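Local coordinates for tailspike protein (PDB 6E1R), which probably recognises and cleaves capsular polysaccharide of its Acinetobacter host as a trimeric phage tailspike hydrolase, this chain being the C-terminal part, which includes a parallel beta-helix, at residues A[142-153]-A[166-174]; A[197-205]-A[222-230]. All blocks are in the same frame, centred on the assembly; numbering follows the deposited sequence.

Contact 1 of 2, residues A[142-153]-A[166-174]; sequences RSITATADIPIF and FGKLMFKAS
I144 and F171 are paired across two adjacent parallel strands, 142-146 and 169-173, with their side chains on the same face; the short axes approach to 4.4 Å with 24° between their directions. Five backbone hydrogen bonds run along the pair, beginning with M170 N to R142 O and ending with S174 N to A146 O at 2.9 Å.

The tight part lies inside the coil, on the face of I144, A146 and F171. There the chain turns at I152 and F153, bringing both side chains back over the strand. I152 has CG1 anti to the carbonyl carbon (chi1 -67°) and an extended chain beyond, which carries CD1 to the F171 edge, in the ring plane and 3.8 Å from F171 CD1. F153 CE2 lies 4.1 Å from F171 CE1, and F153 also takes the edge of F166 on one of its faces, centroids 5.7 Å apart and planes at 68°.

On the opposite face S143, T145 and M170 are buried and K172 is partly exposed. T145 OG1 lies 3.7 Å from K172 CB. The solvent side is the strand end, where T147 and S174 are partly exposed and a water 2.7 Å from S174 OG also bonds T147 O. The chemistry therefore divides by face: apolar and aromatic packing inside, hydroxyls, a lysine and the selenomethionine M170 outside, with water entering at the strand end.

Contact 2 of 2, residues A[197-205]-A[222-230]; sequences HCVFDRSLR and FGTYMSTTN
Successive coils of a parallel beta-helix meet here: F200 and F222 form the bridge between strands 199-200 and 221-222, and the loops that follow them are tied together. The rings make an offset stack, with planes at 4° and F200 CD1 3.4 Å from F222 CE2. Both have CG anti to the carbonyl carbon (chi1 -64° and -67°), which lays them side by side pointing the same way.

Beyond the bridge, D201 begins a type I turn and an Asx turn. Its OD1 accepts S203 N on the anti lone pair and S227 N, at 2.9 Å, on the syn one; S203 OG comes from above the carboxylate plane. R202 grips the second loop at several points. Its N meets Y225 O at 3.0 Å, NE bonds G223 O at 2.8 Å from a tilted approach, and NH2 reaches T224 O in the guanidinium plane. The selenomethionine M226 crosses the R202 side chain at about a right angle, with CB and SE over one guanidinium face. N230 ND2 donates to R202 O at 2.9 Å, with the acceptor in the amide plane, and also bonds G233 O.

F222 stacks further on F258 of strand 257-259, F200 meets F171 of strand 169-173, and Y225 OH bonds Q192 of the second subunit.

In the fold
Contacts 1 and 2 are two strand pairings on one parallel face of the beta-helix, their centres about 10 Å apart, linked by the pairing of 169-173 with 199-200 between them: F171 N lies 3.0 Å from V199 O and F171 O 2.9 Å from D201 N, both probable hydrogen bonds. Contact 1 is the more buried, held by a regular backbone ladder and an aromatic interior. Contact 2 is partly buried; a single bridge soon gives way to loops, where side-chain-to-backbone bonds take over. Aromatic packing is common to both, and each also touches the second subunit, through K168 in contact 1 and through Y225 and H197 in contact 2.

Contact 1 of 2, residues A[142-153]-A[166-174]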
ATOM      1  N   ARG A 142      -2.724 -26.908 -15.640  1.00 49.72           N
ATOM      2  CA  ARG A 142      -2.030 -28.181 -15.481  1.00 48.57           C
ATOM      3  C   ARG A 142      -2.060 -28.614 -14.020  1.00 48.55           C
ATOM      4  O   ARG A 142      -1.573 -27.896 -13.142  1.00 51.51           O
ATOM      5  CB  ARG A 142      -0.592 -28.049 -15.979  1.00 44.97           C
ATOM      6  CG  ARG A 142       0.232 -29.313 -15.862  1.00 41.96           C
ATOM      7  CD  ARG A 142      -0.253 -30.393 -16.818  1.00 42.08           C
ATOM      8  NE  ARG A 142      -0.263 -29.952 -18.211  1.00 43.35           N
ATOM      9  CZ  ARG A 142      -1.357 -29.869 -18.962  1.00 44.74           C
ATOM     10  NH1 ARG A 142      -2.536 -30.210 -18.460  1.00 53.46           N
ATOM     11  NH2 ARG A 142      -1.273 -29.456 -20.219  1.00 46.05           N
ATOM     12  N   SER A 143      -2.635 -29.785 -13.762  1.00 45.10           N
ATOM     13  CA  SER A 143      -2.935 -30.224 -12.407  1.00 44.81           C
ATOM     14  C   SER A 143      -2.064 -31.404 -11.996  1.00 39.22           C
ATOM     15  O   SER A 143      -1.612 -32.191 -12.831  1.00 40.37           O
ATOM     16  CB  SER A 143      -4.412 -30.609 -12.271  1.00 46.86           C
ATOM     17  OG  SER A 143      -4.691 -31.814 -12.960  1.00 50.64           O
ATOM     18  N   ILE A 144      -1.834 -31.510 -10.688  1.00 38.24           N
ATOM     19  CA  ILE A 144      -1.171 -32.654 -10.073  1.00 40.53           C
ATOM     20  C   ILE A 144      -2.075 -33.145  -8.950  1.00 39.80           C
ATOM     21  O   ILE A 144      -2.335 -32.405  -7.993  1.00 37.66           O
ATOM     22  CB  ILE A 144       0.223 -32.301  -9.525  1.00 38.13           C
ATOM     23  CG1 ILE A 144       1.124 -31.763 -10.637  1.00 38.36           C
ATOM     24  CG2 ILE A 144       0.856 -33.519  -8.867  1.00 38.13           C
ATOM     25  CD1 ILE A 144       2.556 -31.527 -10.201  1.00 36.68           C
ATOM     26  N   THR A 145      -2.545 -34.383  -9.060  1.00 40.43           N
ATOM     27  CA  THR A 145      -3.485 -34.959  -8.110  1.00 43.16           C
ATOM     28  C   THR A 145      -2.778 -35.973  -7.220  1.00 45.09           C
ATOM     29  O   THR A 145      -1.974 -36.780  -7.697  1.00 46.19           O
ATOM     30  CB  THR A 145      -4.658 -35.629  -8.836  1.00 44.47           C
ATOM     31  OG1 THR A 145      -5.254 -34.696  -9.745  1.00 45.87           O
ATOM     32  CG2 THR A 145      -5.712 -36.095  -7.842  1.00 44.09           C
ATOM     33  N   ALA A 146      -3.084 -35.928  -5.925  1.00 41.45           N
ATOM     34  CA  ALA A 146      -2.535 -36.863  -4.950  1.00 41.78           C
ATOM     35  C   ALA A 146      -3.549 -37.980  -4.728  1.00 43.76           C
ATOM     36  O   ALA A 146      -4.643 -37.740  -4.208  1.00 43.89           O
ATOM     37  CB  ALA A 146      -2.203 -36.153  -3.640  1.00 41.26           C
ATOM     38  N   THR A 147      -3.182 -39.197  -5.123  1.00 45.43           N
ATOM     39  CA  THR A 147      -4.048 -40.360  -4.999  1.00 48.58           C
ATOM     40  C   THR A 147      -3.926 -41.049  -3.645  1.00 51.04           C
ATOM     41  O   THR A 147      -4.488 -42.135  -3.463  1.00 51.79           O
ATOM     42  CB  THR A 147      -3.754 -41.359  -6.121  1.00 51.95           C
ATOM     43  OG1 THR A 147      -2.362 -41.698  -6.111  1.00 55.29           O
ATOM     44  CG2 THR A 147      -4.116 -40.760  -7.473  1.00 49.09           C
ATOM     45  N   ALA A 148      -3.210 -40.449  -2.698  1.00 49.42           N
ATOM     46  CA  ALA A 148      -3.098 -40.973  -1.346  1.00 53.29           C
ATOM     47  C   ALA A 148      -3.088 -39.808  -0.366  1.00 52.50           C
ATOM     48  O   ALA A 148      -3.025 -38.640  -0.757  1.00 49.85           O
ATOM     49  CB  ALA A 148      -1.842 -41.837  -1.175  1.00 48.69           C
ATOM     50  N   ASP A 149      -3.154 -40.135   0.925  1.00 46.64           N
ATOM     51  CA  ASP A 149      -3.108 -39.123   1.979  1.00 54.37           C
ATOM     52  C   ASP A 149      -1.654 -38.731   2.257  1.00 51.95           C
ATOM     53  O   ASP A 149      -1.105 -38.944   3.337  1.00 55.65           O
ATOM     54  CB  ASP A 149      -3.798 -39.639   3.235  1.00 52.61           C
ATOM     55  CG  ASP A 149      -4.055 -38.544   4.251  1.00 50.86           C
ATOM     56  OD1 ASP A 149      -3.838 -37.360   3.919  1.00 43.12           O
ATOM     57  OD2 ASP A 149      -4.471 -38.870   5.382  1.00 54.03           O
ATOM     58  N   ILE A 150      -1.033 -38.138   1.241  1.00 50.27           N
ATOM     59  CA  ILE A 150       0.384 -37.779   1.303  1.00 52.18           C
ATOM     60  C   ILE A 150       0.584 -36.409   0.687  1.00 50.65           C
ATOM     61  O   ILE A 150      -0.156 -35.988  -0.212  1.00 52.16           O
ATOM     62  CB  ILE A 150       1.270 -38.810   0.567  1.00 52.82           C
ATOM     63  CG1 ILE A 150       0.713 -39.104  -0.830  1.00 49.31           C
ATOM     64  CG2 ILE A 150       1.392 -40.090   1.378  1.00 58.50           C
ATOM     65  CD1 ILE A 150       1.393 -38.338  -1.947  1.00 46.22           C
ATOM     66  N   PRO A 151       1.594 -35.680   1.162  1.00 46.95           N
ATOM     67  CA  PRO A 151       1.940 -34.405   0.521  1.00 43.43           C
ATOM     68  C   PRO A 151       2.484 -34.639  -0.881  1.00 46.82           C
ATOM     69  O   PRO A 151       3.321 -35.517  -1.097  1.00 48.51           O
ATOM     70  CB  PRO A 151       3.005 -33.816   1.452  1.00 42.64           C
ATOM     71  CG  PRO A 151       3.587 -35.000   2.153  1.00 44.76           C
ATOM     72  CD  PRO A 151       2.447 -35.960   2.329  1.00 46.74           C
ATOM     73  N   ILE A 152       1.990 -33.851  -1.840  1.00 46.73           N
ATOM     74  CA  ILE A 152       2.474 -33.958  -3.214  1.00 36.67           C
ATOM     75  C   ILE A 152       3.965 -33.649  -3.272  1.00 38.89           C
ATOM     76  O   ILE A 152       4.744 -34.366  -3.911  1.00 37.59           O
ATOM     77  CB  ILE A 152       1.667 -33.029  -4.139  1.00 39.41           C
ATOM     78  CG1 ILE A 152       0.221 -33.517  -4.248  1.00 38.19           C
ATOM     79  CG2 ILE A 152       2.316 -32.941  -5.510  1.00 36.02           C
ATOM     80  CD1 ILE A 152      -0.651 -32.649  -5.126  1.00 40.21           C
ATOM     81  N   PHE A 153       4.382 -32.582  -2.596  1.00 39.17           N
ATOM     82  CA  PHE A 153       5.787 -32.237  -2.450  1.00 38.38           C
ATOM     83  C   PHE A 153       6.149 -32.212  -0.974  1.00 41.54           C
ATOM     84  O   PHE A 153       5.345 -31.795  -0.133  1.00 49.38           O
ATOM     85  CB  PHE A 153       6.109 -30.883  -3.096  1.00 36.15           C
ATOM     86  CG  PHE A 153       6.111 -30.912  -4.598  1.00 37.40           C
ATOM     87  CD1 PHE A 153       7.210 -31.392  -5.291  1.00 40.52           C
ATOM     88  CD2 PHE A 153       5.019 -30.454  -5.317  1.00 35.32           C
ATOM     89  CE1 PHE A 153       7.220 -31.419  -6.673  1.00 43.25           C
ATOM     90  CE2 PHE A 153       5.022 -30.479  -6.699  1.00 38.84           C
ATOM     91  CZ  PHE A 153       6.124 -30.962  -7.379  1.00 43.12           C
ATOM     92  N   PHE A 166       7.013 -22.107  -8.713  1.00 34.30           N
ATOM     93  CA  PHE A 166       5.851 -22.902  -9.099  1.00 34.73           C
ATOM     94  C   PHE A 166       4.941 -22.023  -9.943  1.00 39.26           C
ATOM     95  O   PHE A 166       4.300 -21.105  -9.422  1.00 45.82           O
ATOM     96  CB  PHE A 166       5.120 -23.437  -7.868  1.00 30.74           C
ATOM     97  CG  PHE A 166       5.950 -24.370  -7.042  1.00 30.86           C
ATOM     98  CD1 PHE A 166       6.791 -23.881  -6.056  1.00 38.06           C
ATOM     99  CD2 PHE A 166       5.900 -25.736  -7.257  1.00 39.24           C
ATOM    100  CE1 PHE A 166       7.561 -24.736  -5.297  1.00 40.96           C
ATOM    101  CE2 PHE A 166       6.669 -26.596  -6.502  1.00 45.01           C
ATOM    102  CZ  PHE A 166       7.502 -26.095  -5.522  1.00 45.47           C
ATOM    103  N   GLY A 167       4.883 -22.307 -11.241  1.00 36.42           N
ATOM    104  CA  GLY A 167       4.130 -21.474 -12.154  1.00 36.11           C
ATOM    105  C   GLY A 167       2.952 -22.168 -12.805  1.00 36.51           C
ATOM    106  O   GLY A 167       3.127 -23.101 -13.595  1.00 40.00           O
ATOM    107  N   LYS A 168       1.745 -21.716 -12.466  1.00 41.00           N
ATOM    108  CA  LYS A 168       0.512 -22.139 -13.126  1.00 42.45           C
ATOM    109  C   LYS A 168       0.317 -23.654 -13.029  1.00 42.37           C
ATOM    110  O   LYS A 168       0.246 -24.373 -14.028  1.00 47.83           O
ATOM    111  CB  LYS A 168       0.501 -21.653 -14.579  1.00 41.24           C
ATOM    112  CG  LYS A 168       0.697 -20.146 -14.675  1.00 45.07           C
ATOM    113  CD  LYS A 168       0.893 -19.663 -16.096  1.00 50.06           C
ATOM    114  CE  LYS A 168       1.065 -18.150 -16.126  1.00 52.26           C
ATOM    115  NZ  LYS A 168       1.423 -17.645 -17.479  1.00 60.99           N
ATOM    116  N   LEU A 169       0.231 -24.127 -11.788  1.00 40.54           N
ATOM    117  CA  LEU A 169      -0.010 -25.529 -11.482  1.00 37.12           C
ATOM    118  C   LEU A 169      -1.182 -25.638 -10.519  1.00 36.69           C
ATOM    119  O   LEU A 169      -1.360 -24.787  -9.645  1.00 36.90           O
ATOM    120  CB  LEU A 169       1.233 -26.194 -10.875  1.00 35.80           C
ATOM    121  CG  LEU A 169       2.441 -26.337 -11.801  1.00 39.33           C
ATOM    122  CD1 LEU A 169       3.650 -26.852 -11.037  1.00 37.79           C
ATOM    123  CD2 LEU A 169       2.107 -27.263 -12.958  1.00 39.57           C
HETATM  124  N   MSE A 170      -1.980 -26.686 -10.687  1.00 35.84           N
HETATM  125  CA  MSE A 170      -3.117 -26.924  -9.809  1.00 34.60           C
HETATM  126  C   MSE A 170      -2.890 -28.187  -8.991  1.00 35.68           C
HETATM  127  O   MSE A 170      -2.340 -29.166  -9.488  1.00 44.08           O
HETATM  128  CB  MSE A 170      -4.408 -27.033 -10.620  1.00 43.12           C
HETATM  129  CG  MSE A 170      -5.668 -27.117  -9.781  1.00 54.59           C
HETATM  130 SE   MSE A 170      -7.275 -26.917 -10.863  1.00 70.27          SE
HETATM  131  CE  MSE A 170      -8.614 -26.977  -9.443  1.00 70.18           C
ATOM    132  N   PHE A 171      -3.306 -28.166  -7.729  1.00 36.83           N
ATOM    133  CA  PHE A 171      -3.101 -29.284  -6.819  1.00 38.57           C
ATOM    134  C   PHE A 171      -4.455 -29.815  -6.377  1.00 45.43           C
ATOM    135  O   PHE A 171      -5.277 -29.061  -5.844  1.00 47.81           O
ATOM    136  CB  PHE A 171      -2.259 -28.856  -5.616  1.00 35.84           C
ATOM    137  CG  PHE A 171      -0.932 -28.264  -5.991  1.00 35.92           C
ATOM    138  CD1 PHE A 171       0.168 -29.079  -6.202  1.00 38.62           C
ATOM    139  CD2 PHE A 171      -0.786 -26.897  -6.149  1.00 41.05           C
ATOM    140  CE1 PHE A 171       1.392 -28.539  -6.552  1.00 40.65           C
ATOM    141  CE2 PHE A 171       0.435 -26.350  -6.500  1.00 41.61           C
ATOM    142  CZ  PHE A 171       1.525 -27.173  -6.702  1.00 43.50           C
ATOM    143  N   LYS A 172      -4.683 -31.108  -6.597  1.00 44.30           N
ATOM    144  CA  LYS A 172      -5.939 -31.760  -6.255  1.00 45.42           C
ATOM    145  C   LYS A 172      -5.656 -32.982  -5.391  1.00 48.07           C
ATOM    146  O   LYS A 172      -4.503 -33.344  -5.139  1.00 48.18           O
ATOM    147  CB  LYS A 172      -6.724 -32.164  -7.510  1.00 39.56           C
ATOM    148  CG  LYS A 172      -7.041 -31.025  -8.460  1.00 40.70           C
ATOM    149  CD  LYS A 172      -7.839 -31.530  -9.653  1.00 45.99           C
ATOM    150  CE  LYS A 172      -8.225 -30.397 -10.586  1.00 49.41           C
ATOM    151  NZ  LYS A 172      -8.990 -30.880 -11.770  1.00 54.14           N
ATOM    152  N   ALA A 173      -6.733 -33.620  -4.940  1.00 47.17           N
ATOM    153  CA  ALA A 173      -6.661 -34.859  -4.181  1.00 46.67           C
ATOM    154  C   ALA A 173      -7.730 -35.807  -4.701  1.00 49.87           C
ATOM    155  O   ALA A 173      -8.871 -35.397  -4.932  1.00 43.80           O
ATOM    156  CB  ALA A 173      -6.851 -34.615  -2.679  1.00 42.00           C
ATOM    157  N   SER A 174      -7.353 -37.074  -4.890  1.00 52.85           N
ATOM    158  CA  SER A 174      -8.312 -38.054  -5.393  1.00 53.80           C
ATOM    159  C   SER A 174      -9.419 -38.309  -4.380  1.00 54.51           C
ATOM    160  O   SER A 174     -10.577 -38.524  -4.757  1.00 52.77           O
ATOM    161  CB  SER A 174      -7.598 -39.357  -5.749  1.00 56.33           C
ATOM    162  OG  SER A 174      -7.205 -40.055  -4.581  1.00 60.90           O
TER
HETATM  163  O   HOH W   1      -7.536 -42.752  -4.286  1.00 59.97           O

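Contact 2 of 2, residues A[197-205]-A[222-230]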
ATOM      1  N   HIS A 197      -0.116 -17.927 -10.089  1.00 33.92           N
ATOM      2  CA  HIS A 197      -1.403 -18.407 -10.600  1.00 33.03           C
ATOM      3  C   HIS A 197      -1.619 -19.887 -10.298  1.00 35.11           C
ATOM      4  O   HIS A 197      -2.209 -20.622 -11.093  1.00 32.63           O
ATOM      5  CB  HIS A 197      -1.542 -18.138 -12.100  1.00 33.58           C
ATOM      6  CG  HIS A 197      -1.683 -16.689 -12.449  1.00 36.97           C
ATOM      7  ND1 HIS A 197      -0.645 -15.789 -12.335  1.00 38.92           N
ATOM      8  CD2 HIS A 197      -2.742 -15.984 -12.912  1.00 38.59           C
ATOM      9  CE1 HIS A 197      -1.060 -14.593 -12.711  1.00 37.60           C
ATOM     10  NE2 HIS A 197      -2.328 -14.684 -13.067  1.00 37.44           N
ATOM     11  N   CYS A 198      -1.150 -20.333  -9.136  1.00 34.52           N
ATOM     12  CA  CYS A 198      -1.368 -21.710  -8.725  1.00 39.61           C
ATOM     13  C   CYS A 198      -2.729 -21.852  -8.061  1.00 40.77           C
ATOM     14  O   CYS A 198      -3.149 -20.995  -7.278  1.00 43.92           O
ATOM     15  CB  CYS A 198      -0.262 -22.179  -7.779  1.00 42.05           C
ATOM     16  SG  CYS A 198       1.370 -22.317  -8.554  1.00 43.74           S
ATOM     17  N   VAL A 199      -3.420 -22.941  -8.379  1.00 38.33           N
ATOM     18  CA  VAL A 199      -4.756 -23.208  -7.868  1.00 38.25           C
ATOM     19  C   VAL A 199      -4.672 -24.366  -6.886  1.00 37.75           C
ATOM     20  O   VAL A 199      -3.964 -25.351  -7.127  1.00 35.90           O
ATOM     21  CB  VAL A 199      -5.744 -23.521  -9.009  1.00 33.21           C
ATOM     22  CG1 VAL A 199      -7.139 -23.776  -8.459  1.00 33.66           C
ATOM     23  CG2 VAL A 199      -5.760 -22.386 -10.020  1.00 33.56           C
ATOM     24  N   PHE A 200      -5.386 -24.240  -5.772  1.00 39.19           N
ATOM     25  CA  PHE A 200      -5.409 -25.251  -4.723  1.00 36.22           C
ATOM     26  C   PHE A 200      -6.845 -25.734  -4.573  1.00 39.21           C
ATOM     27  O   PHE A 200      -7.703 -25.002  -4.066  1.00 42.50           O
ATOM     28  CB  PHE A 200      -4.857 -24.692  -3.413  1.00 33.82           C
ATOM     29  CG  PHE A 200      -3.410 -24.292  -3.495  1.00 37.06           C
ATOM     30  CD1 PHE A 200      -3.042 -23.069  -4.034  1.00 36.02           C
ATOM     31  CD2 PHE A 200      -2.415 -25.145  -3.043  1.00 36.86           C
ATOM     32  CE1 PHE A 200      -1.709 -22.704  -4.117  1.00 33.41           C
ATOM     33  CE2 PHE A 200      -1.083 -24.785  -3.122  1.00 36.18           C
ATOM     34  CZ  PHE A 200      -0.729 -23.562  -3.659  1.00 31.39           C
ATOM     35  N   ASP A 201      -7.102 -26.958  -5.025  1.00 37.86           N
ATOM     36  CA  ASP A 201      -8.453 -27.495  -5.027  1.00 40.73           C
ATOM     37  C   ASP A 201      -8.937 -27.738  -3.603  1.00 38.70           C
ATOM     38  O   ASP A 201      -8.165 -28.100  -2.711  1.00 35.66           O
ATOM     39  CB  ASP A 201      -8.499 -28.794  -5.837  1.00 44.85           C
ATOM     40  CG  ASP A 201      -9.912 -29.213  -6.195  1.00 52.80           C
ATOM     41  OD1 ASP A 201     -10.664 -29.612  -5.283  1.00 57.29           O
ATOM     42  OD2 ASP A 201     -10.271 -29.136  -7.389  1.00 56.19           O
ATOM     43  N   ARG A 202     -10.241 -27.539  -3.399  1.00 39.93           N
ATOM     44  CA  ARG A 202     -10.832 -27.712  -2.078  1.00 41.27           C
ATOM     45  C   ARG A 202     -10.845 -29.166  -1.629  1.00 43.66           C
ATOM     46  O   ARG A 202     -11.107 -29.430  -0.451  1.00 46.87           O
ATOM     47  CB  ARG A 202     -12.258 -27.159  -2.070  1.00 38.60           C
ATOM     48  CG  ARG A 202     -12.619 -26.372  -0.824  1.00 38.03           C
ATOM     49  CD  ARG A 202     -14.106 -26.066  -0.800  1.00 35.83           C
ATOM     50  NE  ARG A 202     -14.597 -25.624  -2.103  1.00 37.78           N
ATOM     51  CZ  ARG A 202     -15.864 -25.722  -2.497  1.00 40.66           C
ATOM     52  NH1 ARG A 202     -16.774 -26.251  -1.689  1.00 39.08           N
ATOM     53  NH2 ARG A 202     -16.222 -25.294  -3.699  1.00 38.78           N
ATOM     54  N   SER A 203     -10.571 -30.108  -2.534  1.00 40.89           N
ATOM     55  CA  SER A 203     -10.472 -31.511  -2.156  1.00 43.41           C
ATOM     56  C   SER A 203      -9.290 -31.771  -1.234  1.00 39.82           C
ATOM     57  O   SER A 203      -9.303 -32.759  -0.491  1.00 41.15           O
ATOM     58  CB  SER A 203     -10.363 -32.386  -3.406  1.00 42.74           C
ATOM     59  OG  SER A 203      -9.296 -31.959  -4.236  1.00 43.55           O
ATOM     60  N   LEU A 204      -8.276 -30.912  -1.267  1.00 36.59           N
ATOM     61  CA  LEU A 204      -7.131 -31.056  -0.384  1.00 41.32           C
ATOM     62  C   LEU A 204      -7.538 -30.823   1.065  1.00 41.01           C
ATOM     63  O   LEU A 204      -8.444 -30.039   1.363  1.00 40.43           O
ATOM     64  CB  LEU A 204      -6.035 -30.063  -0.773  1.00 37.93           C
ATOM     65  CG  LEU A 204      -5.326 -30.265  -2.111  1.00 38.63           C
ATOM     66  CD1 LEU A 204      -4.501 -29.033  -2.458  1.00 33.04           C
ATOM     67  CD2 LEU A 204      -4.451 -31.508  -2.075  1.00 37.67           C
ATOM     68  N   ARG A 205      -6.857 -31.522   1.976  1.00 44.03           N
ATOM     69  CA  ARG A 205      -7.041 -31.247   3.396  1.00 45.72           C
ATOM     70  C   ARG A 205      -6.376 -29.933   3.786  1.00 47.26           C
ATOM     71  O   ARG A 205      -6.954 -29.131   4.530  1.00 46.13           O
ATOM     72  CB  ARG A 205      -6.491 -32.404   4.230  1.00 47.19           C
ATOM     73  CG  ARG A 205      -6.648 -32.219   5.729  1.00 45.36           C
ATOM     74  CD  ARG A 205      -8.102 -32.045   6.123  1.00 46.03           C
ATOM     75  NE  ARG A 205      -8.249 -31.829   7.559  1.00 45.45           N
ATOM     76  CZ  ARG A 205      -8.225 -30.634   8.138  1.00 47.76           C
ATOM     77  NH1 ARG A 205      -8.056 -29.543   7.402  1.00 47.40           N
ATOM     78  NH2 ARG A 205      -8.367 -30.527   9.452  1.00 49.25           N
ATOM     79  N   PHE A 222      -7.444 -20.504  -3.546  1.00 40.94           N
ATOM     80  CA  PHE A 222      -7.524 -21.491  -2.473  1.00 34.77           C
ATOM     81  C   PHE A 222      -8.991 -21.832  -2.231  1.00 38.44           C
ATOM     82  O   PHE A 222      -9.716 -21.067  -1.586  1.00 41.46           O
ATOM     83  CB  PHE A 222      -6.869 -20.971  -1.196  1.00 28.72           C
ATOM     84  CG  PHE A 222      -5.381 -20.792  -1.299  1.00 28.21           C
ATOM     85  CD1 PHE A 222      -4.841 -19.637  -1.841  1.00 26.76           C
ATOM     86  CD2 PHE A 222      -4.520 -21.774  -0.839  1.00 30.34           C
ATOM     87  CE1 PHE A 222      -3.473 -19.468  -1.928  1.00 26.46           C
ATOM     88  CE2 PHE A 222      -3.150 -21.612  -0.924  1.00 30.78           C
ATOM     89  CZ  PHE A 222      -2.626 -20.457  -1.470  1.00 29.13           C
ATOM     90  N   GLY A 223      -9.425 -22.974  -2.754  1.00 34.18           N
ATOM     91  CA  GLY A 223     -10.701 -23.558  -2.393  1.00 31.81           C
ATOM     92  C   GLY A 223     -11.914 -23.078  -3.158  1.00 36.52           C
ATOM     93  O   GLY A 223     -13.038 -23.382  -2.742  1.00 41.91           O
ATOM     94  N   THR A 224     -11.739 -22.358  -4.267  1.00 33.48           N
ATOM     95  CA  THR A 224     -12.901 -21.951  -5.052  1.00 36.49           C
ATOM     96  C   THR A 224     -13.507 -23.148  -5.769  1.00 43.49           C
ATOM     97  O   THR A 224     -14.725 -23.361  -5.730  1.00 45.64           O
ATOM     98  CB  THR A 224     -12.522 -20.860  -6.054  1.00 36.94           C
ATOM     99  OG1 THR A 224     -11.960 -19.742  -5.356  1.00 39.47           O
ATOM    100  CG2 THR A 224     -13.749 -20.397  -6.826  1.00 36.65           C
ATOM    101  N   TYR A 225     -12.669 -23.943  -6.427  1.00 45.55           N
ATOM    102  CA  TYR A 225     -13.109 -25.101  -7.187  1.00 43.92           C
ATOM    103  C   TYR A 225     -12.868 -26.370  -6.380  1.00 47.85           C
ATOM    104  O   TYR A 225     -11.944 -26.446  -5.565  1.00 43.60           O
ATOM    105  CB  TYR A 225     -12.380 -25.180  -8.530  1.00 39.48           C
ATOM    106  CG  TYR A 225     -12.515 -23.925  -9.358  1.00 42.91           C
ATOM    107  CD1 TYR A 225     -13.604 -23.741 -10.201  1.00 43.80           C
ATOM    108  CD2 TYR A 225     -11.560 -22.918  -9.292  1.00 42.92           C
ATOM    109  CE1 TYR A 225     -13.735 -22.591 -10.959  1.00 44.76           C
ATOM    110  CE2 TYR A 225     -11.684 -21.765 -10.044  1.00 39.32           C
ATOM    111  CZ  TYR A 225     -12.772 -21.608 -10.877  1.00 41.26           C
ATOM    112  OH  TYR A 225     -12.899 -20.463 -11.629  1.00 40.35           O
HETATM  113  N   MSE A 226     -13.714 -27.367  -6.611  1.00 54.12           N
HETATM  114  CA  MSE A 226     -13.658 -28.609  -5.850  1.00 56.76           C
HETATM  115  C   MSE A 226     -13.895 -29.814  -6.755  1.00 55.55           C
HETATM  116  O   MSE A 226     -15.017 -30.046  -7.207  1.00 57.07           O
HETATM  117  CB  MSE A 226     -14.688 -28.579  -4.720  1.00 63.84           C
HETATM  118  CG  MSE A 226     -14.466 -29.617  -3.635  1.00 71.91           C
HETATM  119 SE   MSE A 226     -16.023 -29.793  -2.473  1.00 77.90          SE
HETATM  120  CE  MSE A 226     -15.193 -29.383  -0.767  1.00 74.50           C
ATOM    121  N   SER A 227     -12.835 -30.582  -7.016  1.00 57.14           N
ATOM    122  CA  SER A 227     -12.954 -31.719  -7.925  1.00 60.08           C
ATOM    123  C   SER A 227     -13.769 -32.843  -7.294  1.00 60.59           C
ATOM    124  O   SER A 227     -14.658 -33.414  -7.936  1.00 60.67           O
ATOM    125  CB  SER A 227     -11.566 -32.215  -8.329  1.00 59.28           C
ATOM    126  OG  SER A 227     -10.886 -32.784  -7.224  1.00 62.15           O
ATOM    127  N   THR A 228     -13.480 -33.176  -6.037  1.00 57.08           N
ATOM    128  CA  THR A 228     -14.240 -34.171  -5.295  1.00 57.11           C
ATOM    129  C   THR A 228     -14.599 -33.605  -3.928  1.00 51.89           C
ATOM    130  O   THR A 228     -13.893 -32.750  -3.387  1.00 44.29           O
ATOM    131  CB  THR A 228     -13.466 -35.498  -5.153  1.00 61.52           C
ATOM    132  OG1 THR A 228     -14.319 -36.491  -4.570  1.00 68.80           O
ATOM    133  CG2 THR A 228     -12.228 -35.321  -4.291  1.00 58.66           C
ATOM    134  N   THR A 229     -15.710 -34.091  -3.375  1.00 53.16           N
ATOM    135  CA  THR A 229     -16.244 -33.539  -2.135  1.00 50.02           C
ATOM    136  C   THR A 229     -15.297 -33.773  -0.965  1.00 46.90           C
ATOM    137  O   THR A 229     -14.757 -34.867  -0.785  1.00 52.48           O
ATOM    138  CB  THR A 229     -17.611 -34.155  -1.828  1.00 56.84           C
ATOM    139  OG1 THR A 229     -17.890 -35.197  -2.770  1.00 69.19           O
ATOM    140  CG2 THR A 229     -18.701 -33.098  -1.912  1.00 49.80           C
ATOM    141  N   ASN A 230     -15.108 -32.728  -0.158  1.00 47.68           N
ATOM    142  CA  ASN A 230     -14.267 -32.761   1.034  1.00 45.65           C
ATOM    143  C   ASN A 230     -15.168 -32.650   2.259  1.00 47.83           C
ATOM    144  O   ASN A 230     -15.804 -31.612   2.478  1.00 50.04           O
ATOM    145  CB  ASN A 230     -13.237 -31.632   1.000  1.00 41.58           C
ATOM    146  CG  ASN A 230     -12.266 -31.668   2.172  1.00 43.04           C
ATOM    147  OD1 ASN A 230     -12.551 -32.245   3.222  1.00 43.35           O
ATOM    148  ND2 ASN A 230     -11.111 -31.038   1.994  1.00 40.21           N
TER